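Succinate-semialdehyde dehydrogenase (Synechococcus sp., PDB 4IT9) probably oxidises succinate semialdehyde to succinate with a nicotinamide cofactor. Local coordinates at residues A[51-56]-A[95-100]. Sequence-based numbering, arbitrary orientation.
Sequences QWLENA and YYAEHG
Tyr-96 meets Leu-53 through its CB, which lies 4.1 Å from Leu-53 CD2. The rest of the side chain turns from helix 46-62 and touches Ala-144 and Pro-145 of helix 137-148, and its OH hydrogen-bonds to Gly-440 O. Leu-53 also touches Ala-144, so both side chains pack on the same residue of helix 137-148. Ala-97 follows at the centre of the contact and points at the other helix. Leu-53 chi1 of -154° swings CG roughly opposite the backbone N, which brings CD2 to 3.7 Å from Ala-97 N. Glu-54 also packs on the Ala-97 methyl, its CG 3.6 Å from Ala-97 CB. Extended beyond CG (chi2 -179°), Glu-54 carries its OE2 to a water shared with Glu-98. Glu-98 closes the outer side. Its OE2 and Glu-54 OE2 are 4.8 Å apart. The one water donates a hydrogen bond to each of them. The segments are nearly antiparallel (155°), with axes 9.0 Å apart. No direct hydrogen bond joins these segments of helices 46-62 and 79-103. The chemistry implies an apolar seam with a water-bridged acidic rim, where the shared water probably eases repulsion between the two carboxylates.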
loop_
_atom_site.group_PDB
_atom_site.type_symbol
_atom_site.label_atom_id
_atom_site.label_comp_id
_atom_site.label_asym_id
_atom_site.label_seq_id
_atom_site.Cartn_x
_atom_site.Cartn_y
_atom_site.Cartn_z
ATOM N N GLN A 51 9.244 0.134 26.928
ATOM C CA GLN A 51 8.901 -0.321 28.282
ATOM C C GLN A 51 7.502 -0.919 28.336
ATOM O O GLN A 51 7.294 -2.018 28.865
ATOM C CB GLN A 51 8.970 0.843 29.268
ATOM C CG GLN A 51 8.491 0.464 30.669
ATOM C CD GLN A 51 8.169 1.671 31.521
ATOM O OE1 GLN A 51 8.418 2.811 31.125
ATOM N NE2 GLN A 51 7.602 1.429 32.704
ATOM N N TRP A 52 6.535 -0.192 27.787
ATOM C CA TRP A 52 5.159 -0.666 27.774
ATOM C C TRP A 52 4.992 -1.934 26.934
ATOM O O TRP A 52 4.283 -2.862 27.335
ATOM C CB TRP A 52 4.209 0.461 27.334
ATOM C CG TRP A 52 4.316 1.683 28.225
ATOM C CD1 TRP A 52 4.517 1.692 29.582
ATOM C CD2 TRP A 52 4.252 3.059 27.827
ATOM N NE1 TRP A 52 4.574 2.989 30.046
ATOM C CE2 TRP A 52 4.413 3.847 28.986
ATOM C CE3 TRP A 52 4.073 3.709 26.596
ATOM C CZ2 TRP A 52 4.402 5.247 28.961
ATOM C CZ3 TRP A 52 4.059 5.100 26.572
ATOM C CH2 TRP A 52 4.228 5.851 27.743
ATOM N N LEU A 53 5.665 -1.992 25.786
ATOM C CA LEU A 53 5.616 -3.178 24.937
ATOM C C LEU A 53 6.222 -4.394 25.633
ATOM O O LEU A 53 5.681 -5.498 25.559
ATOM C CB LEU A 53 6.356 -2.904 23.621
ATOM C CG LEU A 53 5.912 -3.712 22.416
ATOM C CD1 LEU A 53 4.390 -3.726 22.337
ATOM C CD2 LEU A 53 6.512 -3.110 21.150
ATOM N N GLU A 54 7.352 -4.198 26.304
ATOM C CA GLU A 54 7.961 -5.285 27.057
ATOM C C GLU A 54 7.118 -5.682 28.271
ATOM O O GLU A 54 7.048 -6.854 28.614
ATOM C CB GLU A 54 9.409 -4.950 27.452
ATOM C CG GLU A 54 10.334 -4.903 26.242
ATOM C CD GLU A 54 11.788 -4.604 26.575
ATOM O OE1 GLU A 54 12.065 -4.003 27.635
ATOM O OE2 GLU A 54 12.654 -4.965 25.751
ATOM N N ASN A 55 6.460 -4.722 28.914
ATOM C CA ASN A 55 5.523 -5.072 29.982
ATOM C C ASN A 55 4.392 -5.957 29.478
ATOM O O ASN A 55 3.975 -6.900 30.160
ATOM C CB ASN A 55 4.916 -3.824 30.625
ATOM C CG ASN A 55 5.879 -3.108 31.534
ATOM O OD1 ASN A 55 6.963 -3.608 31.836
ATOM N ND2 ASN A 55 5.484 -1.920 31.984
ATOM N N ALA A 56 3.886 -5.630 28.291
ATOM C CA ALA A 56 2.825 -6.412 27.665
ATOM C C ALA A 56 3.313 -7.828 27.402
ATOM O O ALA A 56 2.593 -8.787 27.657
ATOM C CB ALA A 56 2.347 -5.749 26.359
ATOM N N TYR A 95 9.991 -8.485 19.806
ATOM C CA TYR A 95 10.673 -8.207 18.542
ATOM C C TYR A 95 10.673 -6.713 18.216
ATOM O O TYR A 95 11.717 -6.126 17.912
ATOM C CB TYR A 95 10.035 -9.002 17.398
ATOM C CG TYR A 95 10.711 -8.772 16.071
ATOM C CD1 TYR A 95 11.898 -9.415 15.762
ATOM C CD2 TYR A 95 10.171 -7.903 15.134
ATOM C CE1 TYR A 95 12.528 -9.208 14.543
ATOM C CE2 TYR A 95 10.793 -7.687 13.916
ATOM C CZ TYR A 95 11.968 -8.344 13.629
ATOM O OH TYR A 95 12.582 -8.131 12.411
ATOM N N TYR A 96 9.509 -6.076 18.289
ATOM C CA TYR A 96 9.465 -4.655 17.969
ATOM C C TYR A 96 10.010 -3.776 19.088
ATOM O O TYR A 96 10.544 -2.697 18.827
ATOM C CB TYR A 96 8.073 -4.232 17.491
ATOM C CG TYR A 96 7.838 -4.757 16.096
ATOM C CD1 TYR A 96 8.548 -4.244 15.024
ATOM C CD2 TYR A 96 6.944 -5.777 15.860
ATOM C CE1 TYR A 96 8.362 -4.730 13.741
ATOM C CE2 TYR A 96 6.744 -6.266 14.582
ATOM C CZ TYR A 96 7.457 -5.735 13.536
ATOM O OH TYR A 96 7.273 -6.212 12.270
ATOM N N ALA A 97 9.926 -4.241 20.332
ATOM C CA ALA A 97 10.598 -3.522 21.403
ATOM C C ALA A 97 12.098 -3.511 21.116
ATOM O O ALA A 97 12.773 -2.506 21.312
ATOM C CB ALA A 97 10.324 -4.168 22.732
ATOM N N GLU A 98 12.606 -4.636 20.636
ATOM C CA GLU A 98 14.046 -4.795 20.459
ATOM C C GLU A 98 14.600 -4.191 19.164
ATOM O O GLU A 98 15.783 -3.854 19.103
ATOM C CB GLU A 98 14.432 -6.277 20.580
ATOM C CG GLU A 98 14.348 -6.788 22.020
ATOM C CD GLU A 98 14.322 -8.303 22.143
ATOM O OE1 GLU A 98 14.565 -9.011 21.146
ATOM O OE2 GLU A 98 14.045 -8.785 23.260
ATOM N N HIS A 99 13.759 -4.048 18.140
ATOM C CA HIS A 99 14.233 -3.604 16.824
ATOM C C HIS A 99 13.564 -2.349 16.268
ATOM O O HIS A 99 14.065 -1.756 15.311
ATOM C CB HIS A 99 14.054 -4.722 15.785
ATOM C CG HIS A 99 14.839 -5.961 16.082
ATOM N ND1 HIS A 99 16.165 -6.093 15.762
ATOM C CD2 HIS A 99 14.462 -7.131 16.657
ATOM C CE1 HIS A 99 16.588 -7.299 16.130
ATOM N NE2 HIS A 99 15.575 -7.940 16.672
ATOM N N GLY A 100 12.436 -1.962 16.853
ATOM C CA GLY A 100 11.602 -0.913 16.284
ATOM C C GLY A 100 12.279 0.429 16.105
ATOM O O GLY A 100 12.107 1.079 15.071
HETATM O O HOH W 1 12.301 -7.636 24.983
#